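PDB 5KBP: glycosyl hydrolase, family 38 from Enterococcus faecalis, which probably hydrolyses alpha-mannosidic linkages in carbohydrates, as a metal-dependent alpha-mannosidase of glycoside hydrolase family 38. Local coordinates for residues A[299-304]-A[735-740]; A[563-568]-A[578-583]; A[671-676]-A[747-752]. All coordinates share one frame; numbering follows the deposited sequence.

How the interactions relate
Followed from the N terminus, the chain first passes 299-304, the loop leading into helix 304-332, which meets its partner 735-740 only after more than 400 residues; interaction 1 thus closes a very long loop and ties the middle-domain region to the antiparallel sheet of the C-terminal domain. Interaction 2 falls wholly within that span and closes a short loop between 563-568 and 578-583. Interaction 3 opens later, at 671-676, and its partner 747-752 follows 735-740, so interactions 1 and 3 cross. Interactions 2 and 3 lie within the sheet. The salt bridge Asp567-Arg752 joins interactions 2 and 3; the salt bridge Glu739-Arg675 and a probable Glu737-Thr749 hydrogen bond join 1 and 3.

Interaction 1. Residues A[299-304]-A[735-740]; sequences TSSARV and LNEYEV
Ser301 and Glu737 make the polar centre of this buried contact. The hydroxyl of Ser301 gives its proton to Glu737 across 2.6 Å from OG to OE2, and it comes from above the carboxylate, 58° out of its plane. CG of Glu737 is anti to the backbone N (chi1 -171°) and the chain runs on extended, carrying the carboxylate out to the loop. The other oxygen, OE1, is bonded to Thr749 OG1. Ser301 OG also accepts from Arg752 NE, linking arginine to glutamate, and the buried charge is probably eased by these partners. Ser300 OG touches the stem of the same glutamate, 3.3 Å from Glu737 CB, while its polar partner is the carbonyl of Ala297. Small hydroxylated residues suit this place, since they let the loop come close and still supply hydrogen bonds. The loop belongs to the approach to helix 304-332 in the middle-domain region, and it meets the start of strand 737-740, which lies between strands 713-714 and 745-753 in the antiparallel sheet of the C-terminal domain. A water accepts from Asn736 N at 3.3 Å and lies 2.9 Å from Ser300 O, to which it can donate. Val304 and Leu735 cross obliquely, CG2 of the valine lying 4.1 Å from CD2 of the leucine, and Phe776 of strand 772-783 touches both of these branched apolar side chains.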
ATOM      1  N   THR A 299      -4.919  -6.034  22.453  1.00 44.90           N
ATOM      2  CA  THR A 299      -4.543  -5.493  21.152  1.00 47.84           C
ATOM      3  C   THR A 299      -3.064  -5.709  20.865  1.00 48.89           C
ATOM      4  O   THR A 299      -2.659  -5.746  19.698  1.00 41.42           O
ATOM      5  CB  THR A 299      -4.878  -4.003  21.082  1.00 48.77           C
ATOM      6  OG1 THR A 299      -4.258  -3.317  22.178  1.00 50.69           O
ATOM      7  CG2 THR A 299      -6.383  -3.784  21.140  1.00 50.80           C
ATOM      8  N   SER A 300      -2.249  -5.860  21.911  1.00 41.21           N
ATOM      9  CA  SER A 300      -0.819  -6.079  21.732  1.00 50.21           C
ATOM     10  C   SER A 300      -0.512  -7.393  21.024  1.00 49.25           C
ATOM     11  O   SER A 300       0.561  -7.525  20.425  1.00 51.05           O
ATOM     12  CB  SER A 300      -0.117  -6.035  23.092  1.00 49.97           C
ATOM     13  OG  SER A 300      -0.800  -6.833  24.043  1.00 56.73           O
ATOM     14  N   SER A 301      -1.424  -8.364  21.074  1.00 36.07           N
ATOM     15  CA  SER A 301      -1.239  -9.637  20.392  1.00 43.31           C
ATOM     16  C   SER A 301      -2.060  -9.759  19.115  1.00 41.36           C
ATOM     17  O   SER A 301      -1.880 -10.730  18.372  1.00 49.50           O
ATOM     18  CB  SER A 301      -1.588 -10.801  21.331  1.00 41.12           C
ATOM     19  OG  SER A 301      -2.954 -10.766  21.705  1.00 44.78           O
ATOM     20  N   ALA A 302      -2.952  -8.809  18.846  1.00 38.95           N
ATOM     21  CA  ALA A 302      -3.746  -8.846  17.626  1.00 44.65           C
ATOM     22  C   ALA A 302      -2.873  -8.526  16.420  1.00 44.76           C
ATOM     23  O   ALA A 302      -2.137  -7.536  16.422  1.00 41.21           O
ATOM     24  CB  ALA A 302      -4.903  -7.854  17.720  1.00 36.10           C
ATOM     25  N   ARG A 303      -2.965  -9.365  15.386  1.00 36.25           N
ATOM     26  CA  ARG A 303      -2.195  -9.214  14.152  1.00 41.44           C
ATOM     27  C   ARG A 303      -0.712  -8.986  14.458  1.00 45.34           C
ATOM     28  O   ARG A 303      -0.162  -7.900  14.276  1.00 44.08           O
ATOM     29  CB  ARG A 303      -2.760  -8.077  13.296  1.00 41.41           C
ATOM     30  CG  ARG A 303      -4.221  -8.240  12.908  1.00 41.45           C
ATOM     31  CD  ARG A 303      -4.700  -7.046  12.100  1.00 46.99           C
ATOM     32  NE  ARG A 303      -6.113  -7.131  11.743  1.00 41.09           N
ATOM     33  CZ  ARG A 303      -6.566  -7.534  10.560  1.00 42.24           C
ATOM     34  NH1 ARG A 303      -5.718  -7.896   9.606  1.00 40.67           N
ATOM     35  NH2 ARG A 303      -7.872  -7.570  10.328  1.00 44.62           N
ATOM     36  N   VAL A 304      -0.077 -10.062  14.928  1.00 44.84           N
ATOM     37  CA  VAL A 304       1.295  -9.971  15.425  1.00 40.60           C
ATOM     38  C   VAL A 304       2.258  -9.539  14.324  1.00 43.14           C
ATOM     39  O   VAL A 304       3.307  -8.945  14.604  1.00 43.76           O
ATOM     40  CB  VAL A 304       1.715 -11.314  16.057  1.00 41.94           C
ATOM     41  CG1 VAL A 304       1.702 -12.426  15.017  1.00 48.25           C
ATOM     42  CG2 VAL A 304       3.080 -11.198  16.724  1.00 34.71           C
ATOM     43  N   LEU A 735       6.778  -9.452  20.062  1.00 41.61           N
ATOM     44  CA  LEU A 735       5.834 -10.269  20.823  1.00 46.04           C
ATOM     45  C   LEU A 735       5.481  -9.481  22.081  1.00 44.46           C
ATOM     46  O   LEU A 735       6.023  -9.698  23.164  1.00 56.45           O
ATOM     47  CB  LEU A 735       6.437 -11.634  21.142  1.00 44.10           C
ATOM     48  CG  LEU A 735       7.259 -12.292  20.030  1.00 42.98           C
ATOM     49  CD1 LEU A 735       7.787 -13.648  20.481  1.00 41.48           C
ATOM     50  CD2 LEU A 735       6.449 -12.424  18.746  1.00 38.79           C
ATOM     51  N   ASN A 736       4.543  -8.549  21.922  1.00 42.66           N
ATOM     52  CA  ASN A 736       4.331  -7.482  22.890  1.00 51.44           C
ATOM     53  C   ASN A 736       3.279  -7.799  23.947  1.00 50.36           C
ATOM     54  O   ASN A 736       3.046  -6.964  24.827  1.00 52.81           O
ATOM     55  CB  ASN A 736       3.952  -6.190  22.157  1.00 50.99           C
ATOM     56  CG  ASN A 736       5.016  -5.751  21.170  1.00 55.10           C
ATOM     57  OD1 ASN A 736       4.753  -5.609  19.977  1.00 55.62           O
ATOM     58  ND2 ASN A 736       6.229  -5.539  21.665  1.00 60.96           N
ATOM     59  N   GLU A 737       2.641  -8.966  23.896  1.00 44.59           N
ATOM     60  CA  GLU A 737       1.695  -9.378  24.925  1.00 50.23           C
ATOM     61  C   GLU A 737       2.310 -10.487  25.766  1.00 45.36           C
ATOM     62  O   GLU A 737       2.834 -11.466  25.223  1.00 43.19           O
ATOM     63  CB  GLU A 737       0.373  -9.860  24.322  1.00 54.08           C
ATOM     64  CG  GLU A 737      -0.710 -10.091  25.369  1.00 42.25           C
ATOM     65  CD  GLU A 737      -1.916 -10.818  24.818  1.00 53.14           C
ATOM     66  OE1 GLU A 737      -1.972 -12.060  24.939  1.00 57.09           O
ATOM     67  OE2 GLU A 737      -2.807 -10.150  24.258  1.00 51.41           O
ATOM     68  N   TYR A 738       2.237 -10.334  27.087  1.00 41.79           N
ATOM     69  CA  TYR A 738       2.729 -11.341  28.013  1.00 41.93           C
ATOM     70  C   TYR A 738       1.791 -11.417  29.207  1.00 50.09           C
ATOM     71  O   TYR A 738       0.921 -10.562  29.403  1.00 50.16           O
ATOM     72  CB  TYR A 738       4.159 -11.034  28.480  1.00 38.63           C
ATOM     73  CG  TYR A 738       4.237  -9.949  29.530  1.00 38.68           C
ATOM     74  CD1 TYR A 738       4.246  -8.610  29.170  1.00 37.39           C
ATOM     75  CD2 TYR A 738       4.302 -10.264  30.883  1.00 38.43           C
ATOM     76  CE1 TYR A 738       4.319  -7.614  30.123  1.00 43.54           C
ATOM     77  CE2 TYR A 738       4.369  -9.274  31.844  1.00 42.31           C
ATOM     78  CZ  TYR A 738       4.379  -7.950  31.458  1.00 46.09           C
ATOM     79  OH  TYR A 738       4.448  -6.961  32.410  1.00 43.65           O
ATOM     80  N   GLU A 739       1.984 -12.455  30.017  1.00 48.09           N
ATOM     81  CA  GLU A 739       1.252 -12.609  31.265  1.00 53.12           C
ATOM     82  C   GLU A 739       2.102 -13.417  32.232  1.00 55.93           C
ATOM     83  O   GLU A 739       2.665 -14.448  31.852  1.00 69.34           O
ATOM     84  CB  GLU A 739      -0.101 -13.295  31.044  1.00 57.30           C
ATOM     85  CG  GLU A 739      -0.872 -13.560  32.328  1.00 60.98           C
ATOM     86  CD  GLU A 739      -2.250 -14.139  32.078  1.00 69.12           C
ATOM     87  OE1 GLU A 739      -3.135 -13.959  32.940  1.00 64.65           O
ATOM     88  OE2 GLU A 739      -2.449 -14.773  31.021  1.00 70.27           O
ATOM     89  N   VAL A 740       2.199 -12.944  33.468  1.00 49.18           N
ATOM     90  CA  VAL A 740       2.914 -13.645  34.528  1.00 46.38           C
ATOM     91  C   VAL A 740       1.883 -14.445  35.312  1.00 52.17           C
ATOM     92  O   VAL A 740       1.047 -13.875  36.020  1.00 59.23           O
ATOM     93  CB  VAL A 740       3.682 -12.675  35.433  1.00 48.80           C
ATOM     94  CG1 VAL A 740       4.491 -13.443  36.465  1.00 47.43           C
ATOM     95  CG2 VAL A 740       4.583 -11.779  34.598  1.00 51.34           C
TER
HETATM   96  O   HOH W   1       2.725  -9.044  19.239  1.00 47.90           O

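Interaction 2. Residues A[563-568]-A[578-583]; sequences EDTGDI and TEDQGI
Asp580 reaches across to Gly566 and accepts the backbone N-H of that residue on OD2, with 2.6 Å between Gly566 N and Asp580 OD2 and an almost straight N-H...O angle of 169°. The donor arrives on the syn side of the carboxylate, 32° out of its plane. CG of Asp580, anti to the backbone N (chi1 -179°), leads toward strand 555-566. On the way, OD2 passes Thr565, whose CB lies 3.3 Å from it; the two side chains cross at about a right angle. The methyl CG2 of Thr565 in turn rests 3.8 Å from Gly582 CA.

Beside this bond the backbones pair. Asp564 and Ile583 form an antiparallel hydrogen-bonded pair, Asp564 N to Ile583 O at 2.8 Å and Ile583 N to Asp564 O at 2.9 Å, the first bond much straighter than the second. This short pairing joins the end of strand 555-566 to strand 583-584 in the antiparallel sheet of the C-terminal domain.

What sets Asp580 in place is an Asx turn: its OD1 takes the N-H of Gly582, 3.0 Å from Gly582 N, from well above the carboxylate plane. Glycine fits at 582 because its backbone angles would force a CB against the preceding carbonyl oxygen. Farther out, Asp564 turns its carboxylate to His672 and Arg637, and Ile583 lies on Val610 and Leu612 of strand 601-613, where a branched apolar residue is at home.

One aspartate therefore serves two backbone N-H groups, one on each segment. Asp564 OD2 lies 6.4 Å from Asp580 OD2, and Arg637, salt-bridged to Asp564 and only weakly paired with Asp580 at long range, would probably ease the repulsion between the two carboxylates.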
ATOM      1  N   GLU A 563       1.480 -23.566  24.440  1.00 52.42           N
ATOM      2  CA  GLU A 563       0.111 -23.717  24.912  1.00 46.18           C
ATOM      3  C   GLU A 563      -0.829 -23.020  23.942  1.00 48.75           C
ATOM      4  O   GLU A 563      -0.643 -21.838  23.637  1.00 47.77           O
ATOM      5  CB  GLU A 563      -0.054 -23.128  26.317  1.00 45.52           C
ATOM      6  CG  GLU A 563      -1.474 -23.170  26.856  1.00 57.93           C
ATOM      7  CD  GLU A 563      -1.700 -22.158  27.962  1.00 66.02           C
ATOM      8  OE1 GLU A 563      -1.917 -20.969  27.647  1.00 63.74           O
ATOM      9  OE2 GLU A 563      -1.651 -22.549  29.147  1.00 69.03           O
ATOM     10  N   ASP A 564      -1.832 -23.748  23.462  1.00 46.87           N
ATOM     11  CA  ASP A 564      -2.829 -23.206  22.548  1.00 48.04           C
ATOM     12  C   ASP A 564      -4.210 -23.351  23.167  1.00 46.81           C
ATOM     13  O   ASP A 564      -4.576 -24.432  23.643  1.00 54.43           O
ATOM     14  CB  ASP A 564      -2.783 -23.909  21.190  1.00 55.13           C
ATOM     15  CG  ASP A 564      -3.773 -23.323  20.201  1.00 74.30           C
ATOM     16  OD1 ASP A 564      -3.426 -22.330  19.527  1.00 76.88           O
ATOM     17  OD2 ASP A 564      -4.899 -23.853  20.098  1.00 80.63           O
ATOM     18  N   THR A 565      -4.966 -22.256  23.170  1.00 42.91           N
ATOM     19  CA  THR A 565      -6.344 -22.249  23.633  1.00 48.06           C
ATOM     20  C   THR A 565      -7.212 -21.561  22.592  1.00 51.75           C
ATOM     21  O   THR A 565      -6.717 -20.870  21.700  1.00 48.99           O
ATOM     22  CB  THR A 565      -6.498 -21.532  24.985  1.00 49.00           C
ATOM     23  OG1 THR A 565      -6.283 -20.127  24.809  1.00 59.61           O
ATOM     24  CG2 THR A 565      -5.499 -22.067  26.000  1.00 54.08           C
ATOM     25  N   GLY A 566      -8.521 -21.757  22.720  1.00 46.32           N
ATOM     26  CA  GLY A 566      -9.451 -21.065  21.857  1.00 44.19           C
ATOM     27  C   GLY A 566      -9.575 -19.597  22.212  1.00 41.78           C
ATOM     28  O   GLY A 566      -9.227 -19.153  23.307  1.00 38.62           O
ATOM     29  N   ASP A 567     -10.079 -18.824  21.254  1.00 37.08           N
ATOM     30  CA  ASP A 567     -10.307 -17.398  21.470  1.00 41.31           C
ATOM     31  C   ASP A 567     -11.515 -16.990  20.643  1.00 53.28           C
ATOM     32  O   ASP A 567     -11.449 -16.977  19.409  1.00 56.73           O
ATOM     33  CB  ASP A 567      -9.077 -16.575  21.099  1.00 32.50           C
ATOM     34  CG  ASP A 567      -9.278 -15.088  21.331  1.00 54.43           C
ATOM     35  OD1 ASP A 567     -10.228 -14.717  22.050  1.00 60.90           O
ATOM     36  OD2 ASP A 567      -8.476 -14.289  20.805  1.00 54.57           O
ATOM     37  N   ILE A 568     -12.612 -16.659  21.320  1.00 50.78           N
ATOM     38  CA  ILE A 568     -13.838 -16.246  20.648  1.00 48.13           C
ATOM     39  C   ILE A 568     -14.110 -14.783  20.967  1.00 45.98           C
ATOM     40  O   ILE A 568     -15.267 -14.362  21.083  1.00 46.05           O
ATOM     41  CB  ILE A 568     -15.025 -17.141  21.049  1.00 47.22           C
ATOM     42  CG1 ILE A 568     -15.189 -17.170  22.569  1.00 56.73           C
ATOM     43  CG2 ILE A 568     -14.832 -18.551  20.504  1.00 40.97           C
ATOM     44  CD1 ILE A 568     -16.382 -17.974  23.035  1.00 61.80           C
ATOM     45  N   THR A 578     -15.769 -21.235  27.270  1.00 42.95           N
ATOM     46  CA  THR A 578     -15.956 -21.611  28.668  1.00 51.90           C
ATOM     47  C   THR A 578     -15.571 -23.060  28.942  1.00 52.50           C
ATOM     48  O   THR A 578     -15.202 -23.393  30.075  1.00 57.37           O
ATOM     49  CB  THR A 578     -17.406 -21.362  29.089  1.00 49.90           C
ATOM     50  OG1 THR A 578     -18.285 -22.187  28.312  1.00 54.89           O
ATOM     51  CG2 THR A 578     -17.773 -19.904  28.875  1.00 40.34           C
ATOM     52  N   GLU A 579     -15.648 -23.935  27.940  1.00 53.94           N
ATOM     53  CA  GLU A 579     -15.303 -25.337  28.135  1.00 61.12           C
ATOM     54  C   GLU A 579     -13.874 -25.666  27.725  1.00 64.46           C
ATOM     55  O   GLU A 579     -13.415 -26.785  27.983  1.00 64.76           O
ATOM     56  CB  GLU A 579     -16.273 -26.241  27.362  1.00 56.81           C
ATOM     57  CG  GLU A 579     -17.740 -25.885  27.546  1.00 75.66           C
ATOM     58  CD  GLU A 579     -18.151 -25.797  29.004  1.00 96.23           C
ATOM     59  OE1 GLU A 579     -17.692 -26.633  29.809  1.00103.64           O
ATOM     60  OE2 GLU A 579     -18.934 -24.886  29.345  1.00100.55           O
ATOM     61  N   ASP A 580     -13.165 -24.730  27.103  1.00 63.29           N
ATOM     62  CA  ASP A 580     -11.808 -24.992  26.647  1.00 65.71           C
ATOM     63  C   ASP A 580     -10.848 -25.022  27.830  1.00 65.45           C
ATOM     64  O   ASP A 580     -10.812 -24.091  28.642  1.00 63.27           O
ATOM     65  CB  ASP A 580     -11.377 -23.930  25.638  1.00 63.87           C
ATOM     66  CG  ASP A 580      -9.973 -24.158  25.113  1.00 71.77           C
ATOM     67  OD1 ASP A 580      -9.523 -25.323  25.097  1.00 78.01           O
ATOM     68  OD2 ASP A 580      -9.321 -23.173  24.710  1.00 75.83           O
ATOM     69  N   GLN A 581     -10.066 -26.097  27.925  1.00 65.37           N
ATOM     70  CA  GLN A 581      -9.082 -26.264  28.984  1.00 71.31           C
ATOM     71  C   GLN A 581      -7.652 -26.256  28.457  1.00 64.69           C
ATOM     72  O   GLN A 581      -6.719 -26.550  29.213  1.00 71.33           O
ATOM     73  CB  GLN A 581      -9.362 -27.553  29.760  1.00 78.34           C
ATOM     74  CG  GLN A 581     -10.640 -27.495  30.585  1.00 86.37           C
ATOM     75  CD  GLN A 581     -11.125 -28.863  31.018  1.00100.44           C
ATOM     76  OE1 GLN A 581     -11.200 -29.791  30.212  1.00109.62           O
ATOM     77  NE2 GLN A 581     -11.460 -28.996  32.297  1.00101.13           N
ATOM     78  N   GLY A 582      -7.459 -25.932  27.184  1.00 58.18           N
ATOM     79  CA  GLY A 582      -6.136 -25.739  26.632  1.00 51.26           C
ATOM     80  C   GLY A 582      -5.535 -27.011  26.056  1.00 56.72           C
ATOM     81  O   GLY A 582      -5.967 -28.128  26.334  1.00 55.79           O
ATOM     82  N   ILE A 583      -4.514 -26.816  25.224  1.00 54.39           N
ATOM     83  CA  ILE A 583      -3.735 -27.901  24.639  1.00 60.08           C
ATOM     84  C   ILE A 583      -2.265 -27.517  24.732  1.00 61.16           C
ATOM     85  O   ILE A 583      -1.870 -26.442  24.269  1.00 56.33           O
ATOM     86  CB  ILE A 583      -4.132 -28.178  23.175  1.00 54.94           C
ATOM     87  CG1 ILE A 583      -5.573 -28.688  23.093  1.00 56.64           C
ATOM     88  CG2 ILE A 583      -3.179 -29.178  22.548  1.00 47.25           C
ATOM     89  CD1 ILE A 583      -6.067 -28.892  21.679  1.00 59.05           C
TER

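Interaction 3. Residues A[671-676]-A[747-752]; sequences DHRLRV and AVTLIR
His672 and Arg752 meet through the backbone at the start of an antiparallel strand pair, strands 672-679 and 745-753, which contains a classic beta bulge and lies in the large antiparallel sheet of the C-terminal domain. The contact here is a CA-H...O approach of Arg752 CA to His672 O, while the imidazole is turned to Asp564.

Arg673 comes next, its CB 3.8 Å from Arg752 CG. Farther out its CG lies 3.7 Å from Thr749 CG2, the two side chains crossing at about a right angle. The aliphatic stem of an arginine suits such a place, packing against neighbours on the sheet face. Arg752 itself leads its charged end away to Asp567.

At Leu674 the register slips. Its N-H bonds to Ile751 O, but its carbonyl oxygen accepts from two consecutive residues, Leu750 N at 2.8 Å and Ile751 N at 3.2 Å, both donors in the carbonyl plane. This is the bulge, and it turns Leu750 and Ile751 both toward the leucine: Leu674 CB touches Ile751 CG2 at 3.8 Å, and its CD2 meets CD1 of Leu750. Phe776 of strand 772-783 touches both Leu750 and Ile751.

Arg675 sits on the Arg673 and Thr749 face. Over one face of its guanidinium, offset toward the rim, lies Ala747, whose methyl CB is 3.3 Å from Arg675 NH2; over the opposite face lies Arg673 NH2. Salt bridges from Arg675 to Glu563 and Glu739 probably offset the positive charges brought together here.

Val676 restores regular pairing, exchanging two backbone bonds with Val748. Its branched CG1, between the backbone N and the carbonyl carbon (chi1 56°), touches CD2 of Leu750, the residue added by the bulge, at 3.8 Å.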
ATOM      1  N   ASP A 671      -9.377 -18.733  15.299  1.00 38.64           N
ATOM      2  CA  ASP A 671     -10.041 -18.540  16.590  1.00 44.43           C
ATOM      3  C   ASP A 671      -9.256 -19.179  17.736  1.00 49.37           C
ATOM      4  O   ASP A 671      -9.793 -19.947  18.535  1.00 45.83           O
ATOM      5  CB  ASP A 671     -11.475 -19.076  16.549  1.00 48.31           C
ATOM      6  CG  ASP A 671     -12.319 -18.404  15.483  1.00 59.86           C
ATOM      7  OD1 ASP A 671     -12.246 -17.164  15.356  1.00 62.54           O
ATOM      8  OD2 ASP A 671     -13.054 -19.120  14.770  1.00 66.61           O
ATOM      9  N   HIS A 672      -7.969 -18.847  17.822  1.00 51.74           N
ATOM     10  CA  HIS A 672      -7.118 -19.435  18.847  1.00 53.70           C
ATOM     11  C   HIS A 672      -5.978 -18.483  19.179  1.00 47.16           C
ATOM     12  O   HIS A 672      -5.745 -17.486  18.490  1.00 42.87           O
ATOM     13  CB  HIS A 672      -6.565 -20.792  18.404  1.00 49.96           C
ATOM     14  CG  HIS A 672      -5.503 -20.693  17.355  1.00 51.13           C
ATOM     15  ND1 HIS A 672      -4.264 -21.285  17.491  1.00 50.66           N
ATOM     16  CD2 HIS A 672      -5.491 -20.067  16.155  1.00 48.69           C
ATOM     17  CE1 HIS A 672      -3.537 -21.028  16.418  1.00 44.70           C
ATOM     18  NE2 HIS A 672      -4.257 -20.290  15.594  1.00 46.82           N
ATOM     19  N   ARG A 673      -5.261 -18.813  20.252  1.00 41.76           N
ATOM     20  CA  ARG A 673      -4.100 -18.054  20.698  1.00 40.88           C
ATOM     21  C   ARG A 673      -3.011 -19.030  21.111  1.00 48.71           C
ATOM     22  O   ARG A 673      -3.263 -19.943  21.903  1.00 49.87           O
ATOM     23  CB  ARG A 673      -4.452 -17.130  21.870  1.00 39.09           C
ATOM     24  CG  ARG A 673      -3.268 -16.338  22.411  1.00 45.20           C
ATOM     25  CD  ARG A 673      -3.552 -15.789  23.797  1.00 42.96           C
ATOM     26  NE  ARG A 673      -3.816 -16.860  24.751  1.00 54.50           N
ATOM     27  CZ  ARG A 673      -4.120 -16.668  26.030  1.00 58.10           C
ATOM     28  NH1 ARG A 673      -4.344 -17.707  26.823  1.00 53.76           N
ATOM     29  NH2 ARG A 673      -4.202 -15.438  26.517  1.00 51.63           N
ATOM     30  N   LEU A 674      -1.808 -18.839  20.573  1.00 47.91           N
ATOM     31  CA  LEU A 674      -0.661 -19.687  20.873  1.00 44.32           C
ATOM     32  C   LEU A 674       0.361 -18.896  21.678  1.00 45.12           C
ATOM     33  O   LEU A 674       0.737 -17.785  21.290  1.00 38.74           O
ATOM     34  CB  LEU A 674      -0.020 -20.217  19.590  1.00 39.79           C
ATOM     35  CG  LEU A 674       1.221 -21.090  19.782  1.00 47.22           C
ATOM     36  CD1 LEU A 674       0.851 -22.430  20.406  1.00 43.27           C
ATOM     37  CD2 LEU A 674       1.948 -21.284  18.461  1.00 45.19           C
ATOM     38  N   ARG A 675       0.806 -19.471  22.794  1.00 46.14           N
ATOM     39  CA  ARG A 675       1.783 -18.834  23.662  1.00 52.88           C
ATOM     40  C   ARG A 675       2.914 -19.810  23.961  1.00 57.58           C
ATOM     41  O   ARG A 675       2.798 -21.019  23.741  1.00 51.55           O
ATOM     42  CB  ARG A 675       1.152 -18.363  24.982  1.00 53.94           C
ATOM     43  CG  ARG A 675      -0.265 -17.833  24.854  1.00 56.16           C
ATOM     44  CD  ARG A 675      -1.058 -18.120  26.119  1.00 57.10           C
ATOM     45  NE  ARG A 675      -0.817 -17.137  27.172  1.00 54.54           N
ATOM     46  CZ  ARG A 675      -1.168 -17.309  28.443  1.00 52.52           C
ATOM     47  NH1 ARG A 675      -1.762 -18.432  28.822  1.00 45.14           N
ATOM     48  NH2 ARG A 675      -0.918 -16.363  29.337  1.00 55.77           N
ATOM     49  N   VAL A 676       4.016 -19.263  24.468  1.00 56.36           N
ATOM     50  CA  VAL A 676       5.153 -20.042  24.938  1.00 56.44           C
ATOM     51  C   VAL A 676       5.343 -19.751  26.420  1.00 54.77           C
ATOM     52  O   VAL A 676       5.225 -18.600  26.858  1.00 50.76           O
ATOM     53  CB  VAL A 676       6.435 -19.733  24.131  1.00 43.96           C
ATOM     54  CG1 VAL A 676       6.757 -18.244  24.165  1.00 39.70           C
ATOM     55  CG2 VAL A 676       7.607 -20.559  24.643  1.00 50.10           C
ATOM     56  N   ALA A 747       4.391 -16.211  30.443  1.00 51.88           N
ATOM     57  CA  ALA A 747       3.748 -16.684  29.224  1.00 49.28           C
ATOM     58  C   ALA A 747       3.771 -15.554  28.205  1.00 51.66           C
ATOM     59  O   ALA A 747       3.114 -14.524  28.397  1.00 50.60           O
ATOM     60  CB  ALA A 747       2.320 -17.148  29.502  1.00 44.25           C
ATOM     61  N   VAL A 748       4.530 -15.741  27.128  1.00 53.70           N
ATOM     62  CA  VAL A 748       4.612 -14.772  26.043  1.00 47.44           C
ATOM     63  C   VAL A 748       3.686 -15.225  24.926  1.00 51.16           C
ATOM     64  O   VAL A 748       3.797 -16.356  24.435  1.00 54.15           O
ATOM     65  CB  VAL A 748       6.056 -14.618  25.534  1.00 44.40           C
ATOM     66  CG1 VAL A 748       6.091 -13.707  24.316  1.00 43.74           C
ATOM     67  CG2 VAL A 748       6.956 -14.078  26.637  1.00 39.38           C
ATOM     68  N   THR A 749       2.769 -14.348  24.524  1.00 52.46           N
ATOM     69  CA  THR A 749       1.827 -14.663  23.459  1.00 54.05           C
ATOM     70  C   THR A 749       2.521 -14.543  22.109  1.00 54.48           C
ATOM     71  O   THR A 749       3.078 -13.488  21.781  1.00 52.37           O
ATOM     72  CB  THR A 749       0.616 -13.737  23.518  1.00 49.13           C
ATOM     73  OG1 THR A 749      -0.041 -13.891  24.780  1.00 51.16           O
ATOM     74  CG2 THR A 749      -0.358 -14.066  22.395  1.00 42.09           C
ATOM     75  N   LEU A 750       2.481 -15.617  21.326  1.00 44.96           N
ATOM     76  CA  LEU A 750       3.105 -15.617  20.010  1.00 51.19           C
ATOM     77  C   LEU A 750       2.162 -15.092  18.932  1.00 50.44           C
ATOM     78  O   LEU A 750       2.551 -14.244  18.122  1.00 44.00           O
ATOM     79  CB  LEU A 750       3.579 -17.030  19.656  1.00 44.08           C
ATOM     80  CG  LEU A 750       4.590 -17.666  20.613  1.00 50.05           C
ATOM     81  CD1 LEU A 750       4.974 -19.057  20.134  1.00 47.98           C
ATOM     82  CD2 LEU A 750       5.819 -16.785  20.759  1.00 47.09           C
ATOM     83  N   ILE A 751       0.924 -15.577  18.913  1.00 43.82           N
ATOM     84  CA  ILE A 751      -0.025 -15.220  17.866  1.00 42.43           C
ATOM     85  C   ILE A 751      -1.430 -15.419  18.417  1.00 45.73           C
ATOM     86  O   ILE A 751      -1.692 -16.367  19.162  1.00 45.65           O
ATOM     87  CB  ILE A 751       0.229 -16.051  16.583  1.00 38.64           C
ATOM     88  CG1 ILE A 751      -0.626 -15.549  15.418  1.00 38.43           C
ATOM     89  CG2 ILE A 751      -0.018 -17.536  16.831  1.00 31.28           C
ATOM     90  CD1 ILE A 751      -0.310 -16.234  14.103  1.00 37.26           C
ATOM     91  N   ARG A 752      -2.327 -14.498  18.068  1.00 41.76           N
ATOM     92  CA  ARG A 752      -3.720 -14.566  18.498  1.00 43.02           C
ATOM     93  C   ARG A 752      -4.605 -14.286  17.294  1.00 45.91           C
ATOM     94  O   ARG A 752      -4.436 -13.262  16.624  1.00 41.07           O
ATOM     95  CB  ARG A 752      -4.008 -13.572  19.626  1.00 34.68           C
ATOM     96  CG  ARG A 752      -5.370 -13.752  20.273  1.00 41.98           C
ATOM     97  CD  ARG A 752      -5.540 -12.858  21.491  1.00 48.04           C
ATOM     98  NE  ARG A 752      -5.676 -11.451  21.126  1.00 50.40           N
ATOM     99  CZ  ARG A 752      -6.838 -10.859  20.872  1.00 43.99           C
ATOM    100  NH1 ARG A 752      -6.877  -9.574  20.548  1.00 39.74           N
ATOM    101  NH2 ARG A 752      -7.963 -11.555  20.942  1.00 41.39           N
TER